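Local coordinates for CDP-4-keto-6-deoxy-D-glucose-3-dehydrase (PDB 3BB8), which probably removes the 3-hydroxyl of CDP-4-keto-6-deoxy-D-glucose with bound pyridoxal 5'-phosphate, a dehydration step in making the deoxysugars of lipopolysaccharide, at residues 90-95 with 126-130; 97-102 with 236-240; 243-248 with 284-290; 247-251 with 278-283. The protein carries 1 engineered substitution. One frame throughout, in Å; residues are numbered along the deposited sequence.

In the fold
All four contacts lie in the PLP-binding part of an aspartate aminotransferase fold, on one side of the chain's centre. Contact 1 joins helix 86-96 to helix 121-129. Contact 2 packs the loop after helix 86-96 on helix 235-245. Contact 3 uses the end of that same helix, and contact 4 continues from it, sharing Trp247 and Gly248. Contacts 1 and 2 alternate along the chain; contacts 3 and 4 follow later. Centres of contacts 1, 2 and 3 lie 12 to 13 Å apart, those of contacts 3 and 4 about 9 Å. Contacts 1, 3 and 4 reach the second subunit, where Trp247 meets the other subunit's PLP.

Contact 1 of 4, residues 90-95 with 126-130; sequences NLLALT and PTIQN
Residues 90-95 form a regular alpha helix, part of helix 86-96. Residues 126-128 belong to helix 121-129, kinked at Pro126 and Thr127; Asn130 is in the loop. The closest CA pairs are Leu91 with Pro126 at 4.9 Å and Thr95 with Asn130 at 6.8 Å. Pro126 turns the CB-CG side of its ring to the first helix, CG 3.7 Å from Leu91 CA. Leu91 (chi1 t, chi2 p) brings CD1 to 4.1 Å from Pro126 CB. Leu94 (chi1 t, chi2 m) points toward the other helix, with CB 3.9 Å from Pro126 CB and CD1 4.0 Å from Thr127 CA. Thr95 (m) donates a hydrogen bond from OG1 to Leu91 O of its own helix, at 2.6 Å. This is buried helix packing within the PLP-binding part of the aminotransferase fold. Asn90 lines the PLP pocket. Leu91 and Gln129 also touch Tyr287 of the second subunit. Ring carbons of Pro126 meet Leu91 and Leu94, so the centre is apolar; the proline N, lacking a hydrogen, cannot bond to the turn before, which fits the kink.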
loop_
_atom_site.group_PDB
_atom_site.type_symbol
_atom_site.label_atom_id
_atom_site.label_comp_id
_atom_site.label_asym_id
_atom_site.label_seq_id
_atom_site.Cartn_x
_atom_site.Cartn_y
_atom_site.Cartn_z
ATOM N N ASN A 90 3.669 -9.171 -3.468
ATOM C CA ASN A 90 4.980 -9.826 -3.431
ATOM C C ASN A 90 5.658 -9.545 -2.089
ATOM O O ASN A 90 6.252 -10.446 -1.489
ATOM C CB ASN A 90 5.883 -9.334 -4.569
ATOM C CG ASN A 90 5.535 -9.964 -5.918
ATOM O OD1 ASN A 90 5.961 -9.491 -6.970
ATOM N ND2 ASN A 90 4.770 -11.036 -5.887
ATOM N N LEU A 91 5.573 -8.304 -1.617
ATOM C CA LEU A 91 6.185 -7.926 -0.336
ATOM C C LEU A 91 5.640 -8.754 0.829
ATOM O O LEU A 91 6.410 -9.263 1.643
ATOM C CB LEU A 91 5.948 -6.443 -0.041
ATOM C CG LEU A 91 6.524 -5.946 1.293
ATOM C CD1 LEU A 91 8.028 -6.177 1.326
ATOM C CD2 LEU A 91 6.208 -4.469 1.471
ATOM N N LEU A 92 4.315 -8.893 0.891
ATOM C CA LEU A 92 3.649 -9.658 1.953
ATOM C C LEU A 92 3.953 -11.168 1.883
ATOM O O LEU A 92 4.139 -11.820 2.911
ATOM C CB LEU A 92 2.129 -9.424 1.887
ATOM C CG LEU A 92 1.630 -8.037 2.329
ATOM C CD1 LEU A 92 0.145 -7.892 2.033
ATOM C CD2 LEU A 92 1.884 -7.865 3.829
ATOM N N ALA A 93 4.006 -11.710 0.669
ATOM C CA ALA A 93 4.288 -13.129 0.455
ATOM C C ALA A 93 5.655 -13.526 1.012
ATOM O O ALA A 93 5.769 -14.492 1.763
ATOM C CB ALA A 93 4.216 -13.452 -1.039
ATOM N N LEU A 94 6.688 -12.766 0.658
ATOM C CA LEU A 94 8.050 -13.047 1.116
ATOM C C LEU A 94 8.245 -12.723 2.597
ATOM O O LEU A 94 8.914 -13.463 3.313
ATOM C CB LEU A 94 9.054 -12.245 0.278
ATOM C CG LEU A 94 10.562 -12.525 0.286
ATOM C CD1 LEU A 94 11.199 -12.096 1.611
ATOM C CD2 LEU A 94 10.794 -13.997 0.008
ATOM N N THR A 95 7.659 -11.622 3.051
ATOM C CA THR A 95 7.792 -11.198 4.439
ATOM C C THR A 95 7.171 -12.194 5.401
ATOM O O THR A 95 7.751 -12.511 6.432
ATOM C CB THR A 95 7.139 -9.822 4.666
ATOM O OG1 THR A 95 7.779 -8.859 3.824
ATOM C CG2 THR A 95 7.270 -9.397 6.144
ATOM N N PRO A 126 11.434 -7.461 -2.391
ATOM C CA PRO A 126 11.051 -7.946 -1.059
ATOM C C PRO A 126 12.171 -8.758 -0.407
ATOM O O PRO A 126 12.413 -8.638 0.788
ATOM C CB PRO A 126 9.797 -8.779 -1.340
ATOM C CG PRO A 126 9.178 -8.058 -2.522
ATOM C CD PRO A 126 10.407 -7.799 -3.391
ATOM N N THR A 127 12.853 -9.579 -1.202
ATOM C CA THR A 127 13.960 -10.393 -0.705
ATOM C C THR A 127 15.023 -9.498 -0.094
ATOM O O THR A 127 15.475 -9.730 1.024
ATOM C CB THR A 127 14.606 -11.215 -1.844
ATOM O OG1 THR A 127 13.742 -12.300 -2.200
ATOM C CG2 THR A 127 15.957 -11.760 -1.419
ATOM N N ILE A 128 15.416 -8.474 -0.838
ATOM C CA ILE A 128 16.426 -7.522 -0.388
ATOM C C ILE A 128 15.933 -6.675 0.796
ATOM O O ILE A 128 16.692 -6.364 1.723
ATOM C CB ILE A 128 16.813 -6.554 -1.538
ATOM C CG1 ILE A 128 17.340 -7.350 -2.734
ATOM C CG2 ILE A 128 17.835 -5.548 -1.053
ATOM C CD1 ILE A 128 17.525 -6.539 -3.989
ATOM N N GLN A 129 14.661 -6.288 0.745
ATOM C CA GLN A 129 14.080 -5.452 1.787
ATOM C C GLN A 129 13.910 -6.190 3.114
ATOM O O GLN A 129 13.654 -5.576 4.141
ATOM C CB GLN A 129 12.761 -4.866 1.286
ATOM C CG GLN A 129 12.961 -3.980 0.053
ATOM C CD GLN A 129 11.664 -3.634 -0.659
ATOM O OE1 GLN A 129 10.823 -4.507 -0.907
ATOM N NE2 GLN A 129 11.498 -2.354 -1.003
ATOM N N ASN A 130 14.069 -7.509 3.089
ATOM C CA ASN A 130 13.979 -8.293 4.311
ATOM C C ASN A 130 15.371 -8.738 4.734
ATOM O O ASN A 130 15.530 -9.557 5.629
ATOM C CB ASN A 130 13.074 -9.507 4.121
ATOM C CG ASN A 130 11.617 -9.175 4.349
ATOM O OD1 ASN A 130 10.866 -8.915 3.403
ATOM N ND2 ASN A 130 11.212 -9.149 5.619
#

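Contact 2 of 4, residues 97-102 with 236-240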
loop_
_atom_site.group_PDB
_atom_site.type_symbol
_atom_site.label_atom_id
_atom_site.label_comp_id
_atom_site.label_asym_id
_atom_site.label_seq_id
_atom_site.Cartn_x
_atom_site.Cartn_y
_atom_site.Cartn_z
ATOM N N LEU A 97 6.937 -15.301 5.217
ATOM C CA LEU A 97 7.772 -16.473 5.423
ATOM C C LEU A 97 8.898 -16.184 6.400
ATOM O O LEU A 97 9.730 -17.056 6.655
ATOM C CB LEU A 97 8.359 -16.949 4.095
ATOM C CG LEU A 97 7.373 -17.415 3.024
ATOM C CD1 LEU A 97 8.127 -17.870 1.776
ATOM C CD2 LEU A 97 6.538 -18.547 3.575
ATOM N N THR A 98 8.942 -14.964 6.938
ATOM C CA THR A 98 9.988 -14.604 7.900
ATOM C C THR A 98 9.440 -14.718 9.321
ATOM O O THR A 98 10.168 -14.529 10.301
ATOM C CB THR A 98 10.489 -13.150 7.726
ATOM O OG1 THR A 98 9.461 -12.248 8.153
ATOM C CG2 THR A 98 10.849 -12.862 6.266
ATOM N N SER A 99 8.150 -15.017 9.417
ATOM C CA SER A 99 7.474 -15.154 10.701
ATOM C C SER A 99 8.065 -16.235 11.594
ATOM O O SER A 99 8.227 -17.377 11.171
ATOM C CB SER A 99 6.000 -15.475 10.484
ATOM O OG SER A 99 5.406 -15.860 11.709
ATOM N N PRO A 100 8.379 -15.888 12.854
ATOM C CA PRO A 100 8.945 -16.873 13.779
ATOM C C PRO A 100 7.986 -18.034 14.051
ATOM O O PRO A 100 8.363 -19.028 14.663
ATOM C CB PRO A 100 9.256 -16.045 15.027
ATOM C CG PRO A 100 8.254 -14.916 14.952
ATOM C CD PRO A 100 8.275 -14.561 13.490
ATOM N N LYS A 101 6.744 -17.909 13.597
ATOM C CA LYS A 101 5.773 -18.983 13.773
ATOM C C LYS A 101 6.132 -20.180 12.884
ATOM O O LYS A 101 5.606 -21.282 13.069
ATOM C CB LYS A 101 4.363 -18.506 13.416
ATOM C CG LYS A 101 3.769 -17.508 14.396
ATOM C CD LYS A 101 2.294 -17.264 14.094
ATOM C CE LYS A 101 1.672 -16.288 15.082
ATOM N NZ LYS A 101 1.802 -16.749 16.498
ATOM N N LEU A 102 7.024 -19.960 11.921
ATOM C CA LEU A 102 7.438 -21.017 11.005
ATOM C C LEU A 102 8.719 -21.704 11.482
ATOM O O LEU A 102 9.394 -22.410 10.726
ATOM C CB LEU A 102 7.625 -20.434 9.599
ATOM C CG LEU A 102 6.346 -19.795 9.055
ATOM C CD1 LEU A 102 6.623 -19.153 7.704
ATOM C CD2 LEU A 102 5.249 -20.842 8.940
ATOM N N GLU A 236 -2.272 -21.458 7.782
ATOM C CA GLU A 236 -1.208 -20.858 8.566
ATOM C C GLU A 236 -0.598 -19.644 7.858
ATOM O O GLU A 236 -0.456 -18.583 8.462
ATOM C CB GLU A 236 -0.120 -21.880 8.850
ATOM C CG GLU A 236 1.071 -21.312 9.598
ATOM C CD GLU A 236 2.105 -22.375 9.860
ATOM O OE1 GLU A 236 2.148 -23.305 9.041
ATOM O OE2 GLU A 236 2.863 -22.287 10.853
ATOM N N LEU A 237 -0.245 -19.797 6.582
ATOM C CA LEU A 237 0.336 -18.688 5.830
ATOM C C LEU A 237 -0.673 -17.546 5.689
ATOM O O LEU A 237 -0.312 -16.380 5.771
ATOM C CB LEU A 237 0.796 -19.149 4.441
ATOM C CG LEU A 237 1.948 -20.152 4.410
ATOM C CD1 LEU A 237 2.338 -20.438 2.970
ATOM C CD2 LEU A 237 3.124 -19.612 5.173
ATOM N N LYS A 238 -1.935 -17.899 5.483
ATOM C CA LYS A 238 -2.996 -16.921 5.337
ATOM C C LYS A 238 -3.055 -16.049 6.588
ATOM O O LYS A 238 -3.197 -14.824 6.495
ATOM C CB LYS A 238 -4.324 -17.647 5.119
ATOM C CG LYS A 238 -5.542 -16.758 4.917
ATOM C CD LYS A 238 -6.047 -16.187 6.231
ATOM C CE LYS A 238 -7.409 -15.548 6.054
ATOM N NZ LYS A 238 -7.987 -15.106 7.358
ATOM N N SER A 239 -2.942 -16.675 7.758
ATOM C CA SER A 239 -2.978 -15.925 9.010
ATOM C C SER A 239 -1.759 -15.036 9.194
ATOM O O SER A 239 -1.883 -13.917 9.670
ATOM C CB SER A 239 -3.112 -16.868 10.207
ATOM O OG SER A 239 -4.455 -17.295 10.319
ATOM N N ILE A 240 -0.583 -15.538 8.829
ATOM C CA ILE A 240 0.633 -14.743 8.944
ATOM C C ILE A 240 0.519 -13.509 8.032
ATOM O O ILE A 240 0.732 -12.384 8.485
ATOM C CB ILE A 240 1.896 -15.570 8.548
ATOM C CG1 ILE A 240 2.332 -16.477 9.707
ATOM C CG2 ILE A 240 3.068 -14.648 8.243
ATOM C CD1 ILE A 240 1.247 -17.338 10.279
#
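Glu236 reaches across from the first turn of helix 235-245. Its side chain is extended, with chi1 and chi2 both t, and OE2 comes 3.4 Å from Leu102 CD2. The same OE2 of Glu236 lies 3.7 Å from Lys101 O; the carboxylate itself is what reaches the loop, at an exposed position. Leu237 is buried. Its CB starts sideways, but the end of the side chain swings in: CD2 meets Leu97 CD2 at 3.9 Å and Leu102 CD1 at 4.3 Å. These three leucines form a small apolar cluster, which Trp187 of strand 187-191 extends by touching Leu97 and Leu102. The contact thus joins helix 235-245 to the loop that runs from helix 86-96 to strand 112-115, beside the large mixed sheet of the aminotransferase fold. That loop folds back at Ser99, where OG accepts from Lys101 N at 3.1 Å in an ST turn, and Leu102 N bonds to Ser99 O at 2.9 Å. Ile240, one turn on from Glu236, points toward the loop and has more of its surface covered by the other segment than any other residue of the two segments. Its CG1 lies 3.7 Å from Ser99 OG, and its CD1 is 4.0 Å from Lys101 CD.

Contact 3 of 4, residues 243-248 with 284-290; sequences SFRDWG and HLGYNLK. With PLP (pyridoxal-5'-phosphate), chain E.
The end of helix 235-245 meets an extended loop at a PLP site shared between subunits of this aminotransferase-fold dimer. Residues 243-245 are helical; Asp246 leaves the helix, and Trp247 and Gly248 have positive phi. Residues 284-290 have no regular structure, and Leu285 centres an inverse gamma turn. CA atoms of Gly248 and Gly286 lie 3.7 Å apart, those of Arg245 and Leu289 5.1 Å. Ser243 OG sits 2.9 Å from His284 CD2, at the imidazole edge; its hydrogen bond goes to Arg249 O. The Phe244 ring makes an offset stack with His284, centroids 4.6 Å apart and planes at 29°. Phe244 O accepts from Tyr287 N at 2.9 Å. Arg245 O accepts from Leu289 N at 3.2 Å, while Arg245 NE forms a salt bridge with Asp246 OD1 at 2.9 Å and NH1 bonds to Thr82 O. Asp246 pairs with Asn288 in a single beta bridge. Trp247 N donates to Tyr287 O at 2.6 Å. The indole (chi1 m) takes Lys290 NZ over its six-membered ring, a cation-pi contact 3.7 Å from the centroid. Gly248 O accepts from His284 N at 3.0 Å; a CB on Gly248 would clash with His284 O. At the far end of the indole, Trp247 NE1 donates to phosphate oxygen O2P of the PLP held by the second subunit, at 3.0 Å.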
loop_
_atom_site.group_PDB
_atom_site.type_symbol
_atom_site.label_atom_id
_atom_site.label_comp_id
_atom_site.label_asym_id
_atom_site.label_seq_id
_atom_site.Cartn_x
_atom_site.Cartn_y
_atom_site.Cartn_z
ATOM N N SER A 243 -1.848 -10.734 9.133
ATOM C CA SER A 243 -1.283 -10.019 10.270
ATOM C C SER A 243 -0.312 -8.942 9.776
ATOM O O SER A 243 -0.361 -7.791 10.222
ATOM C CB SER A 243 -0.554 -10.997 11.188
ATOM O OG SER A 243 0.089 -10.317 12.252
ATOM N N PHE A 244 0.569 -9.320 8.858
ATOM C CA PHE A 244 1.535 -8.378 8.300
ATOM C C PHE A 244 0.817 -7.249 7.551
ATOM O O PHE A 244 1.219 -6.085 7.611
ATOM C CB PHE A 244 2.479 -9.104 7.358
ATOM C CG PHE A 244 3.649 -9.746 8.045
ATOM C CD1 PHE A 244 4.635 -8.966 8.642
ATOM C CD2 PHE A 244 3.791 -11.134 8.057
ATOM C CE1 PHE A 244 5.754 -9.554 9.242
ATOM C CE2 PHE A 244 4.908 -11.733 8.654
ATOM C CZ PHE A 244 5.890 -10.939 9.246
ATOM N N ARG A 245 -0.261 -7.597 6.859
ATOM C CA ARG A 245 -1.011 -6.601 6.122
ATOM C C ARG A 245 -1.741 -5.675 7.083
ATOM O O ARG A 245 -1.835 -4.475 6.852
ATOM C CB ARG A 245 -2.034 -7.257 5.181
ATOM C CG ARG A 245 -2.765 -6.234 4.313
ATOM C CD ARG A 245 -4.015 -6.807 3.646
ATOM N NE ARG A 245 -5.052 -7.171 4.606
ATOM C CZ ARG A 245 -6.133 -7.895 4.306
ATOM N NH1 ARG A 245 -6.332 -8.338 3.064
ATOM N NH2 ARG A 245 -7.011 -8.190 5.253
ATOM N N ASP A 246 -2.247 -6.240 8.170
ATOM C CA ASP A 246 -2.995 -5.462 9.138
ATOM C C ASP A 246 -2.247 -4.983 10.394
ATOM O O ASP A 246 -2.600 -5.341 11.514
ATOM C CB ASP A 246 -4.256 -6.241 9.536
ATOM C CG ASP A 246 -5.096 -6.670 8.330
ATOM O OD1 ASP A 246 -4.971 -6.066 7.239
ATOM O OD2 ASP A 246 -5.904 -7.611 8.473
ATOM N N TRP A 247 -1.229 -4.150 10.189
ATOM C CA TRP A 247 -0.426 -3.550 11.256
ATOM C C TRP A 247 0.384 -4.540 12.071
ATOM O O TRP A 247 0.956 -4.192 13.110
ATOM C CB TRP A 247 -1.317 -2.722 12.198
ATOM C CG TRP A 247 -2.129 -1.626 11.531
ATOM C CD1 TRP A 247 -1.668 -0.419 11.070
ATOM C CD2 TRP A 247 -3.541 -1.649 11.248
ATOM N NE1 TRP A 247 -2.709 0.308 10.520
ATOM C CE2 TRP A 247 -3.864 -0.423 10.615
ATOM C CE3 TRP A 247 -4.562 -2.584 11.468
ATOM C CZ2 TRP A 247 -5.170 -0.110 10.199
ATOM C CZ3 TRP A 247 -5.874 -2.270 11.055
ATOM C CH2 TRP A 247 -6.159 -1.041 10.427
ATOM N N GLY A 248 0.457 -5.773 11.588
ATOM C CA GLY A 248 1.189 -6.795 12.310
ATOM C C GLY A 248 0.453 -7.228 13.567
ATOM O O GLY A 248 1.052 -7.813 14.472
ATOM N N HIS A 284 3.586 -9.329 14.793
ATOM C CA HIS A 284 4.531 -9.235 13.674
ATOM C C HIS A 284 4.948 -7.805 13.346
ATOM O O HIS A 284 4.254 -6.844 13.693
ATOM C CB HIS A 284 3.933 -9.858 12.407
ATOM C CG HIS A 284 3.649 -11.327 12.517
ATOM N ND1 HIS A 284 4.646 -12.277 12.559
ATOM C CD2 HIS A 284 2.479 -12.010 12.540
ATOM C CE1 HIS A 284 4.103 -13.481 12.596
ATOM N NE2 HIS A 284 2.791 -13.347 12.586
ATOM N N LEU A 285 6.099 -7.685 12.686
ATOM C CA LEU A 285 6.639 -6.404 12.236
ATOM C C LEU A 285 5.795 -6.110 10.991
ATOM O O LEU A 285 6.178 -6.442 9.860
ATOM C CB LEU A 285 8.112 -6.583 11.860
ATOM C CG LEU A 285 8.937 -5.355 11.489
ATOM C CD1 LEU A 285 8.966 -4.385 12.659
ATOM C CD2 LEU A 285 10.355 -5.798 11.119
ATOM N N GLY A 286 4.640 -5.492 11.204
ATOM C CA GLY A 286 3.734 -5.242 10.103
ATOM C C GLY A 286 3.726 -3.908 9.390
ATOM O O GLY A 286 4.514 -3.000 9.672
ATOM N N TYR A 287 2.799 -3.833 8.441
ATOM C CA TYR A 287 2.557 -2.673 7.587
ATOM C C TYR A 287 1.063 -2.434 7.653
ATOM O O TYR A 287 0.375 -2.964 8.512
ATOM C CB TYR A 287 2.863 -3.003 6.118
ATOM C CG TYR A 287 4.265 -3.460 5.826
ATOM C CD1 TYR A 287 4.614 -4.806 5.908
ATOM C CD2 TYR A 287 5.251 -2.537 5.482
ATOM C CE1 TYR A 287 5.923 -5.221 5.655
ATOM C CE2 TYR A 287 6.545 -2.934 5.233
ATOM C CZ TYR A 287 6.880 -4.274 5.322
ATOM O OH TYR A 287 8.178 -4.644 5.090
ATOM N N ASN A 288 0.582 -1.605 6.741
ATOM C CA ASN A 288 -0.843 -1.361 6.574
ATOM C C ASN A 288 -0.971 -1.281 5.067
ATOM O O ASN A 288 -0.985 -0.198 4.468
ATOM C CB ASN A 288 -1.320 -0.056 7.184
ATOM C CG ASN A 288 -2.817 0.159 6.968
ATOM O OD1 ASN A 288 -3.378 1.174 7.382
ATOM N ND2 ASN A 288 -3.469 -0.799 6.310
ATOM N N LEU A 289 -1.044 -2.451 4.458
ATOM C CA LEU A 289 -1.333 -2.577 3.043
ATOM C C LEU A 289 -2.706 -3.101 2.628
ATOM O O LEU A 289 -2.809 -4.134 1.961
ATOM C CB LEU A 289 -0.224 -3.497 2.529
ATOM C CG LEU A 289 1.200 -2.996 2.822
ATOM C CD1 LEU A 289 2.202 -4.136 2.662
ATOM C CD2 LEU A 289 1.541 -1.844 1.894
ATOM N N LYS A 290 -3.760 -2.395 3.028
ATOM C CA LYS A 290 -5.124 -2.789 2.654
ATOM C C LYS A 290 -5.705 -1.806 1.638
ATOM O O LYS A 290 -5.183 -0.699 1.457
ATOM C CB LYS A 290 -6.054 -2.837 3.875
ATOM C CG LYS A 290 -5.599 -3.770 4.980
ATOM C CD LYS A 290 -6.664 -3.935 6.064
ATOM C CE LYS A 290 -6.215 -3.361 7.410
ATOM N NZ LYS A 290 -6.015 -1.877 7.399
HETATM N N1 PLP E . 0.952 6.380 13.351
HETATM C C2 PLP E . -0.037 6.724 14.252
HETATM C C2A PLP E . 0.388 7.437 15.538
HETATM C C3 PLP E . -1.399 6.413 13.952
HETATM O O3 PLP E . -2.404 6.723 14.802
HETATM C C4 PLP E . -1.737 5.736 12.699
HETATM C C4A PLP E . -3.234 5.449 12.409
HETATM C C5 PLP E . -0.670 5.395 11.818
HETATM C C6 PLP E . 0.686 5.743 12.188
HETATM C C5A PLP E . -0.779 4.699 10.492
HETATM O O4P PLP E . -1.933 4.936 9.818
HETATM P P PLP E . -2.803 3.831 9.057
HETATM O O1P PLP E . -3.638 4.569 8.058
HETATM O O2P PLP E . -3.712 3.135 10.235
HETATM O O3P PLP E . -1.875 2.784 8.396
#

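Contact 4 of 4, residues 247-251 with 278-283. With PLP (pyridoxal-5'-phosphate), chain E.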
loop_
_atom_site.group_PDB
_atom_site.type_symbol
_atom_site.label_atom_id
_atom_site.label_comp_id
_atom_site.label_asym_id
_atom_site.label_seq_id
_atom_site.Cartn_x
_atom_site.Cartn_y
_atom_site.Cartn_z
ATOM N N TRP A 247 -1.229 -4.150 10.189
ATOM C CA TRP A 247 -0.426 -3.550 11.256
ATOM C C TRP A 247 0.384 -4.540 12.071
ATOM O O TRP A 247 0.956 -4.192 13.110
ATOM C CB TRP A 247 -1.317 -2.722 12.198
ATOM C CG TRP A 247 -2.129 -1.626 11.531
ATOM C CD1 TRP A 247 -1.668 -0.419 11.070
ATOM C CD2 TRP A 247 -3.541 -1.649 11.248
ATOM N NE1 TRP A 247 -2.709 0.308 10.520
ATOM C CE2 TRP A 247 -3.864 -0.423 10.615
ATOM C CE3 TRP A 247 -4.562 -2.584 11.468
ATOM C CZ2 TRP A 247 -5.170 -0.110 10.199
ATOM C CZ3 TRP A 247 -5.874 -2.270 11.055
ATOM C CH2 TRP A 247 -6.159 -1.041 10.427
ATOM N N GLY A 248 0.457 -5.773 11.588
ATOM C CA GLY A 248 1.189 -6.795 12.310
ATOM C C GLY A 248 0.453 -7.228 13.567
ATOM O O GLY A 248 1.052 -7.813 14.472
ATOM N N ARG A 249 -0.843 -6.941 13.622
ATOM C CA ARG A 249 -1.644 -7.239 14.803
ATOM C C ARG A 249 -2.007 -8.720 14.864
ATOM O O ARG A 249 -2.298 -9.340 13.842
ATOM C CB ARG A 249 -2.915 -6.386 14.818
ATOM C CG ARG A 249 -4.067 -6.973 14.019
ATOM C CD ARG A 249 -5.332 -6.148 14.186
ATOM N NE ARG A 249 -6.309 -6.428 13.138
ATOM C CZ ARG A 249 -7.387 -5.685 12.905
ATOM N NH1 ARG A 249 -7.628 -4.612 13.644
ATOM N NH2 ARG A 249 -8.223 -6.015 11.929
ATOM N N ASP A 250 -1.986 -9.280 16.070
ATOM C CA ASP A 250 -2.181 -10.713 16.252
ATOM C C ASP A 250 -3.554 -11.150 15.754
ATOM O O ASP A 250 -4.429 -10.320 15.507
ATOM C CB ASP A 250 -2.010 -11.093 17.724
ATOM C CG ASP A 250 -1.613 -12.545 17.908
ATOM O OD1 ASP A 250 -2.272 -13.423 17.313
ATOM O OD2 ASP A 250 -0.641 -12.808 18.648
ATOM N N CYS A 251 -3.736 -12.459 15.610
ATOM C CA CYS A 251 -4.790 -12.996 14.756
ATOM C C CYS A 251 -5.876 -13.675 15.584
ATOM O O CYS A 251 -5.631 -14.114 16.708
ATOM C CB CYS A 251 -4.207 -13.983 13.743
ATOM S SG CYS A 251 -4.848 -15.667 13.887
ATOM N N HIS A 278 -6.836 -6.997 22.413
ATOM C CA HIS A 278 -6.245 -7.868 21.393
ATOM C C HIS A 278 -5.998 -7.023 20.145
ATOM O O HIS A 278 -4.987 -7.184 19.463
ATOM C CB HIS A 278 -7.183 -9.031 21.043
ATOM C CG HIS A 278 -6.497 -10.175 20.353
ATOM N ND1 HIS A 278 -7.139 -10.997 19.448
ATOM C CD2 HIS A 278 -5.234 -10.659 20.467
ATOM C CE1 HIS A 278 -6.304 -11.936 19.038
ATOM N NE2 HIS A 278 -5.142 -11.754 19.641
ATOM N N LYS A 279 -6.932 -6.118 19.864
ATOM C CA LYS A 279 -6.839 -5.215 18.718
ATOM C C LYS A 279 -5.509 -4.467 18.701
ATOM O O LYS A 279 -5.034 -4.054 17.643
ATOM C CB LYS A 279 -7.981 -4.196 18.758
ATOM C CG LYS A 279 -9.308 -4.695 18.191
ATOM C CD LYS A 279 -9.381 -4.477 16.679
ATOM C CE LYS A 279 -10.823 -4.525 16.180
ATOM N NZ LYS A 279 -10.988 -3.887 14.832
ATOM N N TYR A 280 -4.915 -4.293 19.878
ATOM C CA TYR A 280 -3.643 -3.591 19.994
ATOM C C TYR A 280 -2.505 -4.478 20.499
ATOM O O TYR A 280 -1.602 -4.009 21.195
ATOM C CB TYR A 280 -3.788 -2.368 20.908
ATOM C CG TYR A 280 -4.592 -1.212 20.333
ATOM C CD1 TYR A 280 -4.878 -0.089 21.115
ATOM C CD2 TYR A 280 -5.052 -1.226 19.013
ATOM C CE1 TYR A 280 -5.596 0.992 20.604
ATOM C CE2 TYR A 280 -5.776 -0.148 18.490
ATOM C CZ TYR A 280 -6.041 0.959 19.294
ATOM O OH TYR A 280 -6.730 2.042 18.796
ATOM N N THR A 281 -2.566 -5.765 20.157
ATOM C CA THR A 281 -1.526 -6.727 20.512
ATOM C C THR A 281 -0.870 -7.086 19.170
ATOM O O THR A 281 -1.526 -7.580 18.251
ATOM C CB THR A 281 -2.124 -7.975 21.166
ATOM O OG1 THR A 281 -2.832 -7.580 22.343
ATOM C CG2 THR A 281 -1.022 -8.971 21.547
ATOM N N TYR A 282 0.427 -6.833 19.063
ATOM C CA TYR A 282 1.134 -7.053 17.808
ATOM C C TYR A 282 2.126 -8.214 17.778
ATOM O O TYR A 282 3.138 -8.209 18.472
ATOM C CB TYR A 282 1.813 -5.735 17.436
ATOM C CG TYR A 282 0.811 -4.602 17.379
ATOM C CD1 TYR A 282 0.009 -4.419 16.256
ATOM C CD2 TYR A 282 0.623 -3.747 18.474
ATOM C CE1 TYR A 282 -0.960 -3.411 16.215
ATOM C CE2 TYR A 282 -0.336 -2.740 18.443
ATOM C CZ TYR A 282 -1.126 -2.575 17.308
ATOM O OH TYR A 282 -2.067 -1.574 17.259
ATOM N N SER A 283 1.827 -9.193 16.935
ATOM C CA SER A 283 2.644 -10.394 16.783
ATOM C C SER A 283 3.652 -10.351 15.643
ATOM O O SER A 283 4.474 -11.257 15.521
ATOM C CB SER A 283 1.736 -11.590 16.557
ATOM O OG SER A 283 0.924 -11.372 15.411
HETATM N N1 PLP E . 0.952 6.380 13.351
HETATM C C2 PLP E . -0.037 6.724 14.252
HETATM C C2A PLP E . 0.388 7.437 15.538
HETATM C C3 PLP E . -1.399 6.413 13.952
HETATM O O3 PLP E . -2.404 6.723 14.802
HETATM C C4 PLP E . -1.737 5.736 12.699
HETATM C C4A PLP E . -3.234 5.449 12.409
HETATM C C5 PLP E . -0.670 5.395 11.818
HETATM C C6 PLP E . 0.686 5.743 12.188
HETATM C C5A PLP E . -0.779 4.699 10.492
HETATM O O4P PLP E . -1.933 4.936 9.818
HETATM P P PLP E . -2.803 3.831 9.057
HETATM O O1P PLP E . -3.638 4.569 8.058
HETATM O O2P PLP E . -3.712 3.135 10.235
HETATM O O3P PLP E . -1.875 2.784 8.396
#
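Two positive side chains run close together here: Arg249 NH1 lies 3.6 Å from Lys279 NZ and 3.5 Å from Lys279 CD. Both residues have at least part of their surface open to solvent. The backbones also approach closely, with Arg249 CA 4.1 Å from Tyr282 CA in a single beta bridge. Beside it, Asp250 N donates a nearly straight hydrogen bond to Thr281 O at 2.8 Å. The Tyr282 ring packs against the backbone of Trp247 and Gly248, with CD1 3.3 Å from Trp247 O and CE1 4.1 Å from Trp247 CB. Both segments belong to the long connection between helix 235-245 and helix 293-323, and this bridge draws its two arms together. The connection reaches the second subunit: Trp247 NE1 bonds to O2P of that subunit's PLP at 3.0 Å, and Tyr282 packs on Tyr386 of the second subunit. Farther along, Asp250 points toward the other arm, its CA 3.3 Å from Ser283 OG and its CB 3.7 Å from His278 NE2. At the exposed end, Cys251 O meets the imidazole edge of His278, 3.3 Å from CE1.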